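Local coordinates for penicillin binding protein transpeptidase domain protein (Escherichia coli, PDB 4BJQ) that belongs to the penicillin-binding proteins, the bacterial cell-wall family, and here contributes a small alpha/beta module that assembles as two subunits, at residues 17-22 / 68-73; 22-27 / 32-37; 28-33 / 62-67. One frame throughout, in Å; residues are numbered along the deposited sequence.

Contact 1 of 3, residues 17-22 / 68-73; sequences ISVGDR and KLPGIH. With SO4 (sulfate ion), chain I.
The R22 guanidinium, whose aliphatic root packs on L69, has the S18 carbonyl oxygen 3.9 Å above one face, displaced toward the rim, and the sulfate sulfur in its plane at an edge. NH2 holds the anion: its bond to sulfate O2 is 3.1 Å long and fairly straight (164°), whereas the very short approach to O4 is strongly bent, weak and doubtful. S18 grips the same ion twice, its backbone N reaching O2 and its OG reaching O3 at 2.9 Å. The sulfate, probably from the crystallisation liquor, thus sits near the start of helix 19-30, where the helix dipole would be expected to favour an anion.

The apolar side is carried by L69. One methyl, CD2, touches both R22 CB and V19 CG2, 3.7 Å from each, while CD1 lies 3.7 Å from the R22 backbone O. V19 turns CG2 anti to its own N, the branch that also comes 3.9 Å from CD of P70.

Beyond L69 the chain makes a type II beta turn to I72, closed by I72 N to L69 O. L69 also packs on W23 and L26 of helix 19-30, V19 meets V19 of the second subunit, and I72 and H73 extend the sheet across the interface as an antiparallel ladder with a strand of that chain.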
ATOM      1  N   ILE A  17       1.404   5.878   2.947  1.00 23.09           N
ATOM      2  CA  ILE A  17       1.816   6.276   1.597  1.00 23.49           C
ATOM      3  C   ILE A  17       3.203   5.705   1.224  1.00 23.24           C
ATOM      4  O   ILE A  17       3.486   5.442   0.045  1.00 22.85           O
ATOM      5  CB  ILE A  17       1.730   7.843   1.403  1.00 23.51           C
ATOM      6  CG1 ILE A  17       2.021   8.225  -0.055  1.00 24.10           C
ATOM      7  CG2 ILE A  17       2.663   8.585   2.372  1.00 23.13           C
ATOM      8  CD1 ILE A  17       1.567   9.621  -0.445  1.00 24.31           C
ATOM      9  N   SER A  18       4.046   5.497   2.236  1.00 23.19           N
ATOM     10  CA  SER A  18       5.400   4.958   2.023  1.00 23.97           C
ATOM     11  C   SER A  18       5.540   3.454   2.309  1.00 23.55           C
ATOM     12  O   SER A  18       6.662   2.945   2.461  1.00 23.97           O
ATOM     13  CB  SER A  18       6.424   5.750   2.848  1.00 23.89           C
ATOM     14  OG  SER A  18       6.344   7.117   2.525  1.00 24.09           O
ATOM     15  N   VAL A  19       4.413   2.749   2.372  1.00 23.32           N
ATOM     16  CA  VAL A  19       4.398   1.304   2.668  1.00 23.01           C
ATOM     17  C   VAL A  19       5.336   0.491   1.760  1.00 23.61           C
ATOM     18  O   VAL A  19       5.824  -0.570   2.157  1.00 23.76           O
ATOM     19  CB  VAL A  19       2.952   0.736   2.630  1.00 23.01           C
ATOM     20  CG1 VAL A  19       2.430   0.617   1.199  1.00 20.69           C
ATOM     21  CG2 VAL A  19       2.864  -0.592   3.363  1.00 23.62           C
ATOM     22  N   GLY A  20       5.584   0.994   0.549  1.00 23.79           N
ATOM     23  CA  GLY A  20       6.580   0.403  -0.361  1.00 24.39           C
ATOM     24  C   GLY A  20       7.968   0.198   0.235  1.00 24.84           C
ATOM     25  O   GLY A  20       8.588  -0.836   0.000  1.00 24.61           O
ATOM     26  N   ASP A  21       8.447   1.166   1.021  1.00 25.68           N
ATOM     27  CA  ASP A  21       9.732   1.041   1.743  1.00 26.47           C
ATOM     28  C   ASP A  21       9.724  -0.182   2.663  1.00 26.37           C
ATOM     29  O   ASP A  21      10.750  -0.869   2.842  1.00 26.17           O
ATOM     30  CB  ASP A  21       9.999   2.265   2.634  1.00 27.43           C
ATOM     31  CG  ASP A  21      10.206   3.550   1.845  1.00 29.59           C
ATOM     32  OD1 ASP A  21      10.602   3.487   0.662  1.00 29.46           O
ATOM     33  OD2 ASP A  21       9.978   4.628   2.439  1.00 31.61           O
ATOM     34  N   ARG A  22       8.564  -0.430   3.260  1.00 25.05           N
ATOM     35  CA  ARG A  22       8.419  -1.513   4.216  1.00 25.05           C
ATOM     36  C   ARG A  22       8.291  -2.876   3.553  1.00 24.10           C
ATOM     37  O   ARG A  22       8.743  -3.868   4.111  1.00 24.11           O
ATOM     38  CB  ARG A  22       7.251  -1.234   5.155  1.00 24.79           C
ATOM     39  CG  ARG A  22       7.648  -0.247   6.214  1.00 27.37           C
ATOM     40  CD  ARG A  22       6.502   0.215   7.055  1.00 30.67           C
ATOM     41  NE  ARG A  22       6.642   1.652   7.101  1.00 35.16           N
ATOM     42  CZ  ARG A  22       5.807   2.515   6.536  1.00 34.87           C
ATOM     43  NH1 ARG A  22       4.695   2.096   5.941  1.00 33.30           N
ATOM     44  NH2 ARG A  22       6.080   3.806   6.616  1.00 34.10           N
ATOM     45  N   LYS A  68       4.135  -3.536  10.155  1.00 24.26           N
ATOM     46  CA  LYS A  68       2.684  -3.281  10.077  1.00 24.16           C
ATOM     47  C   LYS A  68       2.203  -3.312   8.631  1.00 23.28           C
ATOM     48  O   LYS A  68       1.549  -2.381   8.157  1.00 23.03           O
ATOM     49  CB  LYS A  68       2.312  -1.948  10.760  1.00 24.32           C
ATOM     50  CG  LYS A  68       2.676  -1.872  12.251  1.00 27.63           C
ATOM     51  CD  LYS A  68       1.788  -0.876  13.024  1.00 32.05           C
ATOM     52  CE  LYS A  68       2.058   0.570  12.616  1.00 35.76           C
ATOM     53  NZ  LYS A  68       0.943   1.521  13.003  1.00 38.05           N
ATOM     54  N   LEU A  69       2.561  -4.383   7.924  1.00 22.24           N
ATOM     55  CA  LEU A  69       2.266  -4.494   6.508  1.00 21.44           C
ATOM     56  C   LEU A  69       0.878  -5.116   6.303  1.00 21.77           C
ATOM     57  O   LEU A  69       0.539  -6.130   6.929  1.00 21.72           O
ATOM     58  CB  LEU A  69       3.359  -5.319   5.799  1.00 20.84           C
ATOM     59  CG  LEU A  69       4.722  -4.664   5.470  1.00 19.49           C
ATOM     60  CD1 LEU A  69       5.770  -5.706   5.177  1.00 15.88           C
ATOM     61  CD2 LEU A  69       4.657  -3.680   4.290  1.00 16.43           C
ATOM     62  N   PRO A  70       0.077  -4.523   5.408  1.00 22.02           N
ATOM     63  CA  PRO A  70      -1.276  -5.038   5.153  1.00 22.09           C
ATOM     64  C   PRO A  70      -1.214  -6.468   4.611  1.00 22.21           C
ATOM     65  O   PRO A  70      -0.411  -6.769   3.704  1.00 21.89           O
ATOM     66  CB  PRO A  70      -1.825  -4.072   4.085  1.00 21.92           C
ATOM     67  CG  PRO A  70      -0.590  -3.576   3.377  1.00 22.10           C
ATOM     68  CD  PRO A  70       0.467  -3.469   4.445  1.00 21.76           C
ATOM     69  N   GLY A  71      -2.028  -7.342   5.197  1.00 22.34           N
ATOM     70  CA  GLY A  71      -2.103  -8.743   4.797  1.00 22.21           C
ATOM     71  C   GLY A  71      -1.012  -9.640   5.334  1.00 22.61           C
ATOM     72  O   GLY A  71      -0.979 -10.831   5.024  1.00 23.15           O
ATOM     73  N   ILE A  72      -0.107  -9.090   6.133  1.00 22.75           N
ATOM     74  CA  ILE A  72       0.979  -9.897   6.688  1.00 22.62           C
ATOM     75  C   ILE A  72       0.619 -10.311   8.100  1.00 23.47           C
ATOM     76  O   ILE A  72       0.212  -9.491   8.899  1.00 24.21           O
ATOM     77  CB  ILE A  72       2.352  -9.171   6.629  1.00 22.34           C
ATOM     78  CG1 ILE A  72       2.753  -8.912   5.175  1.00 21.52           C
ATOM     79  CG2 ILE A  72       3.453  -9.984   7.357  1.00 20.59           C
ATOM     80  CD1 ILE A  72       2.820 -10.169   4.311  1.00 21.62           C
ATOM     81  N   HIS A  73       0.750 -11.598   8.390  1.00 24.16           N
ATOM     82  CA  HIS A  73       0.369 -12.125   9.691  1.00 25.07           C
ATOM     83  C   HIS A  73       1.378 -13.142  10.195  1.00 25.64           C
ATOM     84  O   HIS A  73       2.128 -13.753   9.412  1.00 24.80           O
ATOM     85  CB  HIS A  73      -1.004 -12.802   9.615  1.00 24.96           C
ATOM     86  CG  HIS A  73      -2.093 -11.912   9.108  1.00 24.83           C
ATOM     87  ND1 HIS A  73      -2.899 -11.172   9.946  1.00 24.43           N
ATOM     88  CD2 HIS A  73      -2.517 -11.649   7.848  1.00 23.90           C
ATOM     89  CE1 HIS A  73      -3.765 -10.482   9.227  1.00 23.29           C
ATOM     90  NE2 HIS A  73      -3.555 -10.754   7.952  1.00 25.01           N
TER
HETATM   91  S   SO4 I1166       4.426   6.616   5.873  1.00 50.37           S
HETATM   92  O1  SO4 I1166       3.520   7.211   6.861  1.00 49.49           O
HETATM   93  O2  SO4 I1166       3.810   5.426   5.283  1.00 45.37           O
HETATM   94  O3  SO4 I1166       4.740   7.614   4.835  1.00 48.80           O
HETATM   95  O4  SO4 I1166       5.681   6.284   6.552  1.00 49.57           O

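Contact 2 of 3, residues 22-27 / 32-37; sequences RWKALA and IPLDQL. With SO4 (sulfate ion), chain I.
L34 lays its CD1 methyl against the middle of helix 19-30, 3.7 Å from A27 CB and equally close to the backbone O of W23. Its CG stands anti to the backbone N (chi1 -162°), which swings the branched end back from helix 34-42 toward helix 19-30. The other methyl, CD2, comes within 4.2 Å of K24 NZ, the two side chains crossing at a slant, a loose contact at the border of the patch; the K24 chain bends only at its last torsion to bring NZ there.

A27 is the hub. Its methyl meets two leucines, L34 through CD1 and L37 through CD2, with L37 CD2 3.8 Å from A27 CB. L37 CD2 also approaches L26 CD2, more loosely, at 4.3 Å. The turn that ends helix 19-30 folds the chain back on itself here, leaving the CA atoms of A27 and I32 5.2 Å apart.

The polar link is the bond from I32 N to A27 O, 3.1 Å and moderately straight at 153°. This is the wider-spanning (i+5 to i) bond of the Schellman motif that ends helix 19-30. P33 follows as N-cap of helix 34-42, its O taking the N-H of L37, so one helix is closed and the next opened within a few residues.

Within helix 34-42, L34 O accepts a bond from S38 OG one turn on. This junction of two consecutive helices is backed by other elements: L26 packs on I64 of helix 58-66, and W23 lies against I72 of strand 72-76 and against I17 of the second subunit.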
ATOM      1  N   ARG A  22       8.564  -0.430   3.260  1.00 25.05           N
ATOM      2  CA  ARG A  22       8.419  -1.513   4.216  1.00 25.05           C
ATOM      3  C   ARG A  22       8.291  -2.876   3.553  1.00 24.10           C
ATOM      4  O   ARG A  22       8.743  -3.868   4.111  1.00 24.11           O
ATOM      5  CB  ARG A  22       7.251  -1.234   5.155  1.00 24.79           C
ATOM      6  CG  ARG A  22       7.648  -0.247   6.214  1.00 27.37           C
ATOM      7  CD  ARG A  22       6.502   0.215   7.055  1.00 30.67           C
ATOM      8  NE  ARG A  22       6.642   1.652   7.101  1.00 35.16           N
ATOM      9  CZ  ARG A  22       5.807   2.515   6.536  1.00 34.87           C
ATOM     10  NH1 ARG A  22       4.695   2.096   5.941  1.00 33.30           N
ATOM     11  NH2 ARG A  22       6.080   3.806   6.616  1.00 34.10           N
ATOM     12  N   TRP A  23       7.670  -2.925   2.378  1.00 23.96           N
ATOM     13  CA  TRP A  23       7.672  -4.155   1.570  1.00 24.36           C
ATOM     14  C   TRP A  23       9.095  -4.577   1.220  1.00 24.53           C
ATOM     15  O   TRP A  23       9.449  -5.747   1.373  1.00 25.16           O
ATOM     16  CB  TRP A  23       6.828  -4.016   0.297  1.00 23.57           C
ATOM     17  CG  TRP A  23       5.337  -4.092   0.559  1.00 23.88           C
ATOM     18  CD1 TRP A  23       4.423  -3.092   0.369  1.00 22.89           C
ATOM     19  CD2 TRP A  23       4.596  -5.219   1.076  1.00 22.45           C
ATOM     20  NE1 TRP A  23       3.168  -3.525   0.716  1.00 22.73           N
ATOM     21  CE2 TRP A  23       3.241  -4.820   1.164  1.00 22.85           C
ATOM     22  CE3 TRP A  23       4.946  -6.523   1.473  1.00 21.14           C
ATOM     23  CZ2 TRP A  23       2.224  -5.682   1.622  1.00 20.71           C
ATOM     24  CZ3 TRP A  23       3.945  -7.378   1.924  1.00 21.97           C
ATOM     25  CH2 TRP A  23       2.592  -6.949   2.003  1.00 20.45           C
ATOM     26  N   LYS A  24       9.898  -3.625   0.744  1.00 24.63           N
ATOM     27  CA  LYS A  24      11.333  -3.842   0.516  1.00 24.91           C
ATOM     28  C   LYS A  24      12.027  -4.342   1.777  1.00 24.03           C
ATOM     29  O   LYS A  24      12.828  -5.259   1.714  1.00 23.95           O
ATOM     30  CB  LYS A  24      12.020  -2.550   0.082  1.00 25.79           C
ATOM     31  CG  LYS A  24      11.858  -2.212  -1.375  1.00 28.96           C
ATOM     32  CD  LYS A  24      12.385  -0.797  -1.651  1.00 31.99           C
ATOM     33  CE  LYS A  24      11.637  -0.166  -2.826  1.00 34.19           C
ATOM     34  NZ  LYS A  24      11.640  -1.070  -4.036  1.00 35.81           N
ATOM     35  N   ALA A  25      11.722  -3.731   2.915  1.00 23.12           N
ATOM     36  CA  ALA A  25      12.310  -4.168   4.174  1.00 22.97           C
ATOM     37  C   ALA A  25      11.960  -5.629   4.524  1.00 22.57           C
ATOM     38  O   ALA A  25      12.811  -6.343   5.057  1.00 22.77           O
ATOM     39  CB  ALA A  25      11.944  -3.214   5.310  1.00 22.82           C
ATOM     40  N   LEU A  26      10.723  -6.064   4.227  1.00 21.45           N
ATOM     41  CA  LEU A  26      10.329  -7.457   4.449  1.00 20.70           C
ATOM     42  C   LEU A  26      11.174  -8.373   3.555  1.00 21.30           C
ATOM     43  O   LEU A  26      11.746  -9.355   4.030  1.00 21.22           O
ATOM     44  CB  LEU A  26       8.819  -7.687   4.198  1.00 20.29           C
ATOM     45  CG  LEU A  26       8.245  -9.124   4.268  1.00 18.85           C
ATOM     46  CD1 LEU A  26       8.467  -9.762   5.621  1.00 17.02           C
ATOM     47  CD2 LEU A  26       6.747  -9.193   3.914  1.00 15.89           C
ATOM     48  N   ALA A  27      11.242  -8.040   2.270  1.00 21.03           N
ATOM     49  CA  ALA A  27      11.979  -8.838   1.301  1.00 21.93           C
ATOM     50  C   ALA A  27      13.457  -9.005   1.687  1.00 22.50           C
ATOM     51  O   ALA A  27      13.954 -10.132   1.693  1.00 23.15           O
ATOM     52  CB  ALA A  27      11.834  -8.245  -0.094  1.00 21.06           C
ATOM     53  N   ILE A  32      14.474 -12.824   0.254  1.00 24.06           N
ATOM     54  CA  ILE A  32      13.700 -13.235  -0.897  1.00 23.69           C
ATOM     55  C   ILE A  32      13.585 -11.996  -1.785  1.00 23.49           C
ATOM     56  O   ILE A  32      13.015 -10.976  -1.348  1.00 22.83           O
ATOM     57  CB  ILE A  32      12.271 -13.712  -0.502  1.00 23.51           C
ATOM     58  CG1 ILE A  32      12.327 -14.855   0.524  1.00 23.72           C
ATOM     59  CG2 ILE A  32      11.499 -14.173  -1.744  1.00 22.87           C
ATOM     60  CD1 ILE A  32      10.970 -15.150   1.219  1.00 24.11           C
ATOM     61  N   PRO A  33      14.135 -12.066  -3.018  1.00 23.59           N
ATOM     62  CA  PRO A  33      13.956 -10.985  -3.994  1.00 24.30           C
ATOM     63  C   PRO A  33      12.494 -10.502  -4.008  1.00 24.44           C
ATOM     64  O   PRO A  33      11.577 -11.319  -3.907  1.00 24.13           O
ATOM     65  CB  PRO A  33      14.318 -11.652  -5.322  1.00 24.70           C
ATOM     66  CG  PRO A  33      15.367 -12.678  -4.941  1.00 25.04           C
ATOM     67  CD  PRO A  33      14.986 -13.156  -3.543  1.00 24.32           C
ATOM     68  N   LEU A  34      12.282  -9.196  -4.103  1.00 24.87           N
ATOM     69  CA  LEU A  34      10.924  -8.644  -4.040  1.00 25.80           C
ATOM     70  C   LEU A  34      10.034  -9.255  -5.116  1.00 26.18           C
ATOM     71  O   LEU A  34       8.878  -9.581  -4.858  1.00 25.54           O
ATOM     72  CB  LEU A  34      10.947  -7.120  -4.168  1.00 25.88           C
ATOM     73  CG  LEU A  34       9.693  -6.345  -3.715  1.00 27.00           C
ATOM     74  CD1 LEU A  34       9.366  -6.566  -2.262  1.00 27.64           C
ATOM     75  CD2 LEU A  34       9.891  -4.869  -3.976  1.00 28.32           C
ATOM     76  N   ASP A  35      10.602  -9.429  -6.311  1.00 26.97           N
ATOM     77  CA  ASP A  35       9.896 -10.017  -7.443  1.00 27.83           C
ATOM     78  C   ASP A  35       9.413 -11.433  -7.159  1.00 27.46           C
ATOM     79  O   ASP A  35       8.326 -11.815  -7.600  1.00 27.11           O
ATOM     80  CB  ASP A  35      10.793 -10.018  -8.686  1.00 28.74           C
ATOM     81  CG  ASP A  35      11.057  -8.628  -9.208  1.00 30.13           C
ATOM     82  OD1 ASP A  35      10.307  -7.695  -8.844  1.00 31.05           O
ATOM     83  OD2 ASP A  35      12.018  -8.472  -9.989  1.00 33.93           O
ATOM     84  N   GLN A  36      10.219 -12.209  -6.436  1.00 27.33           N
ATOM     85  CA  GLN A  36       9.813 -13.560  -6.039  1.00 27.55           C
ATOM     86  C   GLN A  36       8.693 -13.494  -5.014  1.00 26.92           C
ATOM     87  O   GLN A  36       7.715 -14.241  -5.094  1.00 26.53           O
ATOM     88  CB  GLN A  36      10.986 -14.336  -5.430  1.00 27.95           C
ATOM     89  CG  GLN A  36      11.764 -15.201  -6.400  1.00 30.33           C
ATOM     90  CD  GLN A  36      12.944 -15.912  -5.738  1.00 32.65           C
ATOM     91  OE1 GLN A  36      12.840 -16.416  -4.610  1.00 33.43           O
ATOM     92  NE2 GLN A  36      14.075 -15.954  -6.442  1.00 33.15           N
ATOM     93  N   LEU A  37       8.866 -12.605  -4.043  1.00 26.62           N
ATOM     94  CA  LEU A  37       7.903 -12.428  -2.951  1.00 26.88           C
ATOM     95  C   LEU A  37       6.542 -12.023  -3.506  1.00 27.02           C
ATOM     96  O   LEU A  37       5.523 -12.613  -3.145  1.00 26.82           O
ATOM     97  CB  LEU A  37       8.425 -11.384  -1.974  1.00 26.33           C
ATOM     98  CG  LEU A  37       7.681 -11.077  -0.671  1.00 27.69           C
ATOM     99  CD1 LEU A  37       7.557 -12.328   0.182  1.00 28.82           C
ATOM    100  CD2 LEU A  37       8.430  -9.970   0.089  1.00 26.74           C
TER
HETATM  101  S   SO4 I1166       4.426   6.616   5.873  1.00 50.37           S
HETATM  102  O1  SO4 I1166       3.520   7.211   6.861  1.00 49.49           O
HETATM  103  O2  SO4 I1166       3.810   5.426   5.283  1.00 45.37           O
HETATM  104  O3  SO4 I1166       4.740   7.614   4.835  1.00 48.80           O
HETATM  105  O4  SO4 I1166       5.681   6.284   6.552  1.00 49.57           O

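Contact 3 of 3, residues 28-33 / 62-67; sequences NALNIP and DYIKKL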
ATOM      1  N   ASN A  28      14.133  -7.892   2.002  1.00 22.75           N
ATOM      2  CA  ASN A  28      15.523  -7.887   2.463  1.00 23.70           C
ATOM      3  C   ASN A  28      15.738  -8.752   3.711  1.00 23.91           C
ATOM      4  O   ASN A  28      16.662  -9.563   3.759  1.00 24.40           O
ATOM      5  CB  ASN A  28      15.996  -6.461   2.792  1.00 24.14           C
ATOM      6  CG  ASN A  28      15.976  -5.520   1.598  1.00 25.63           C
ATOM      7  OD1 ASN A  28      15.909  -5.943   0.434  1.00 28.85           O
ATOM      8  ND2 ASN A  28      16.058  -4.223   1.884  1.00 24.51           N
ATOM      9  N   ALA A  29      14.884  -8.570   4.716  1.00 23.72           N
ATOM     10  CA  ALA A  29      14.956  -9.348   5.954  1.00 23.37           C
ATOM     11  C   ALA A  29      14.824 -10.852   5.716  1.00 23.06           C
ATOM     12  O   ALA A  29      15.488 -11.655   6.378  1.00 23.48           O
ATOM     13  CB  ALA A  29      13.912  -8.874   6.944  1.00 22.49           C
ATOM     14  N   LEU A  30      13.974 -11.239   4.777  1.00 22.87           N
ATOM     15  CA  LEU A  30      13.773 -12.659   4.489  1.00 23.11           C
ATOM     16  C   LEU A  30      14.762 -13.193   3.431  1.00 23.68           C
ATOM     17  O   LEU A  30      14.852 -14.408   3.205  1.00 23.81           O
ATOM     18  CB  LEU A  30      12.320 -12.918   4.083  1.00 22.32           C
ATOM     19  CG  LEU A  30      11.249 -12.798   5.173  1.00 22.14           C
ATOM     20  CD1 LEU A  30       9.830 -12.924   4.589  1.00 19.90           C
ATOM     21  CD2 LEU A  30      11.468 -13.842   6.292  1.00 21.57           C
ATOM     22  N   ASN A  31      15.510 -12.276   2.807  1.00 24.20           N
ATOM     23  CA  ASN A  31      16.410 -12.583   1.668  1.00 24.75           C
ATOM     24  C   ASN A  31      15.671 -13.314   0.537  1.00 24.74           C
ATOM     25  O   ASN A  31      16.150 -14.307  -0.026  1.00 25.47           O
ATOM     26  CB  ASN A  31      17.686 -13.328   2.120  1.00 25.12           C
ATOM     27  CG  ASN A  31      18.841 -13.238   1.097  1.00 26.68           C
ATOM     28  OD1 ASN A  31      19.268 -12.157   0.697  1.00 29.06           O
ATOM     29  ND2 ASN A  31      19.366 -14.382   0.713  1.00 25.72           N
ATOM     30  N   ILE A  32      14.474 -12.824   0.254  1.00 24.06           N
ATOM     31  CA  ILE A  32      13.700 -13.235  -0.897  1.00 23.69           C
ATOM     32  C   ILE A  32      13.585 -11.996  -1.785  1.00 23.49           C
ATOM     33  O   ILE A  32      13.015 -10.976  -1.348  1.00 22.83           O
ATOM     34  CB  ILE A  32      12.271 -13.712  -0.502  1.00 23.51           C
ATOM     35  CG1 ILE A  32      12.327 -14.855   0.524  1.00 23.72           C
ATOM     36  CG2 ILE A  32      11.499 -14.173  -1.744  1.00 22.87           C
ATOM     37  CD1 ILE A  32      10.970 -15.150   1.219  1.00 24.11           C
ATOM     38  N   PRO A  33      14.135 -12.066  -3.018  1.00 23.59           N
ATOM     39  CA  PRO A  33      13.956 -10.985  -3.994  1.00 24.30           C
ATOM     40  C   PRO A  33      12.494 -10.502  -4.008  1.00 24.44           C
ATOM     41  O   PRO A  33      11.577 -11.319  -3.907  1.00 24.13           O
ATOM     42  CB  PRO A  33      14.318 -11.652  -5.322  1.00 24.70           C
ATOM     43  CG  PRO A  33      15.367 -12.678  -4.941  1.00 25.04           C
ATOM     44  CD  PRO A  33      14.986 -13.156  -3.543  1.00 24.32           C
ATOM     45  N   ASP A  62       9.398 -10.353  15.259  1.00 25.99           N
ATOM     46  CA  ASP A  62       9.003  -9.069  15.836  1.00 26.76           C
ATOM     47  C   ASP A  62       9.296  -7.925  14.868  1.00 26.27           C
ATOM     48  O   ASP A  62       8.455  -7.070  14.661  1.00 25.51           O
ATOM     49  CB  ASP A  62       9.737  -8.797  17.154  1.00 27.71           C
ATOM     50  CG  ASP A  62       9.386  -9.785  18.252  1.00 30.61           C
ATOM     51  OD1 ASP A  62       8.696 -10.788  17.985  1.00 32.81           O
ATOM     52  OD2 ASP A  62       9.824  -9.561  19.404  1.00 34.39           O
ATOM     53  N   TYR A  63      10.496  -7.921  14.282  1.00 26.96           N
ATOM     54  CA  TYR A  63      10.875  -6.911  13.277  1.00 27.31           C
ATOM     55  C   TYR A  63       9.830  -6.844  12.150  1.00 26.56           C
ATOM     56  O   TYR A  63       9.385  -5.755  11.772  1.00 26.75           O
ATOM     57  CB  TYR A  63      12.275  -7.202  12.701  1.00 27.68           C
ATOM     58  CG  TYR A  63      12.684  -6.288  11.559  1.00 29.48           C
ATOM     59  CD1 TYR A  63      13.263  -5.045  11.810  1.00 31.78           C
ATOM     60  CD2 TYR A  63      12.488  -6.665  10.224  1.00 30.80           C
ATOM     61  CE1 TYR A  63      13.643  -4.199  10.771  1.00 31.99           C
ATOM     62  CE2 TYR A  63      12.862  -5.823   9.176  1.00 30.76           C
ATOM     63  CZ  TYR A  63      13.438  -4.591   9.461  1.00 31.91           C
ATOM     64  OH  TYR A  63      13.814  -3.743   8.441  1.00 31.29           O
ATOM     65  N   ILE A  64       9.440  -8.008  11.641  1.00 25.74           N
ATOM     66  CA  ILE A  64       8.448  -8.100  10.565  1.00 25.24           C
ATOM     67  C   ILE A  64       7.070  -7.626  11.022  1.00 25.76           C
ATOM     68  O   ILE A  64       6.403  -6.894  10.301  1.00 25.83           O
ATOM     69  CB  ILE A  64       8.409  -9.518   9.957  1.00 24.91           C
ATOM     70  CG1 ILE A  64       9.651  -9.717   9.082  1.00 23.12           C
ATOM     71  CG2 ILE A  64       7.125  -9.749   9.126  1.00 24.08           C
ATOM     72  CD1 ILE A  64      10.060 -11.135   8.919  1.00 20.92           C
ATOM     73  N   LYS A  65       6.665  -8.006  12.230  1.00 26.22           N
ATOM     74  CA  LYS A  65       5.409  -7.523  12.794  1.00 27.16           C
ATOM     75  C   LYS A  65       5.342  -5.995  12.841  1.00 26.82           C
ATOM     76  O   LYS A  65       4.335  -5.405  12.455  1.00 26.47           O
ATOM     77  CB  LYS A  65       5.180  -8.088  14.194  1.00 27.89           C
ATOM     78  CG  LYS A  65       3.694  -8.064  14.628  1.00 29.95           C
ATOM     79  CD  LYS A  65       3.572  -7.603  16.085  1.00 33.62           C
ATOM     80  CE  LYS A  65       2.643  -8.507  16.909  1.00 37.59           C
ATOM     81  NZ  LYS A  65       1.224  -8.537  16.433  1.00 37.44           N
ATOM     82  N   LYS A  66       6.433  -5.367  13.276  1.00 27.41           N
ATOM     83  CA  LYS A  66       6.478  -3.910  13.478  1.00 27.67           C
ATOM     84  C   LYS A  66       6.463  -3.104  12.172  1.00 27.01           C
ATOM     85  O   LYS A  66       6.214  -1.892  12.187  1.00 27.18           O
ATOM     86  CB  LYS A  66       7.671  -3.520  14.349  1.00 28.14           C
ATOM     87  CG  LYS A  66       7.568  -3.993  15.788  1.00 30.84           C
ATOM     88  CD  LYS A  66       8.697  -3.405  16.632  1.00 34.21           C
ATOM     89  CE  LYS A  66       8.958  -4.225  17.894  1.00 37.04           C
ATOM     90  NZ  LYS A  66       7.834  -4.199  18.868  1.00 38.55           N
ATOM     91  N   LEU A  67       6.720  -3.776  11.048  1.00 26.05           N
ATOM     92  CA  LEU A  67       6.526  -3.180   9.717  1.00 25.23           C
ATOM     93  C   LEU A  67       5.038  -2.869   9.427  1.00 24.90           C
ATOM     94  O   LEU A  67       4.728  -2.045   8.550  1.00 24.59           O
ATOM     95  CB  LEU A  67       7.095  -4.091   8.611  1.00 24.89           C
ATOM     96  CG  LEU A  67       8.611  -4.354   8.552  1.00 24.91           C
ATOM     97  CD1 LEU A  67       8.933  -5.433   7.536  1.00 23.65           C
ATOM     98  CD2 LEU A  67       9.421  -3.086   8.256  1.00 24.37           C
TER
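Three first torsions set the side chains that meet between helix 58-66 and the end of helix 19-30: Y63 holds its ring anti to the backbone N (chi1 174°), while I64 CG1 (chi1 -74°) and L30 CG (chi1 -70°) both lie beside the backbone N, anti to the carbonyl carbon. The helix that A29 and L30 occupy closes in a Schellman motif, N31 being the residue of positive phi. The contact therefore joins a helix terminus to the last turns of a helix much later in the chain.

Two apolar pairs make up the contact, and no hydrogen bond crosses it. From Y63 it is CE2, on one side of the ring, that reaches the A29 methyl, at 3.9 Å between CE2 and CB, the methyl approaching the ring obliquely. In the second pair, the end of I64 meets the end of L30, and the two side chains cross at about a right angle.

With the CA atoms of A29 and I64 8.1 Å apart and just 125 Å² buried, A29 and I64 contribute about equally to the small interface. Back toward the start of helix 19-30 the packing continues: Y63 touches A25, I64 touches L26, and L67 reaches R22 and A25. On its other sides I64 meets I72 of strand 72-76 and I4 of the second subunit, which makes it a joint between helix, sheet and dimer. Within the closing turn, N31 N bonds to N28 O at 3.1 Å, and across the contact the L30 CD2 methyl stands 4.0 Å from I64 CD1.

How the contacts relate
Helix 19-30 is the common element: contact 1 uses its start, contact 2 its middle and contact 3 its end. The centres of contacts 1 and 2 lie about 11 Å apart, those of 1 and 3 about 10 Å and those of 2 and 3 about 8 Å. W23 bridges contacts 1 and 2, its CD2 3.6 Å from L69 CD2. L26 does the same for contacts 2 and 3, its CD1 3.7 Å from I64 CG1. R22, shared by contacts 1 and 2, holds the sulfate with its tip while its CD lies 3.2 Å from L67 O of contact 3, placing the chain near L67 beside the R22 side chain that reaches the sulfate.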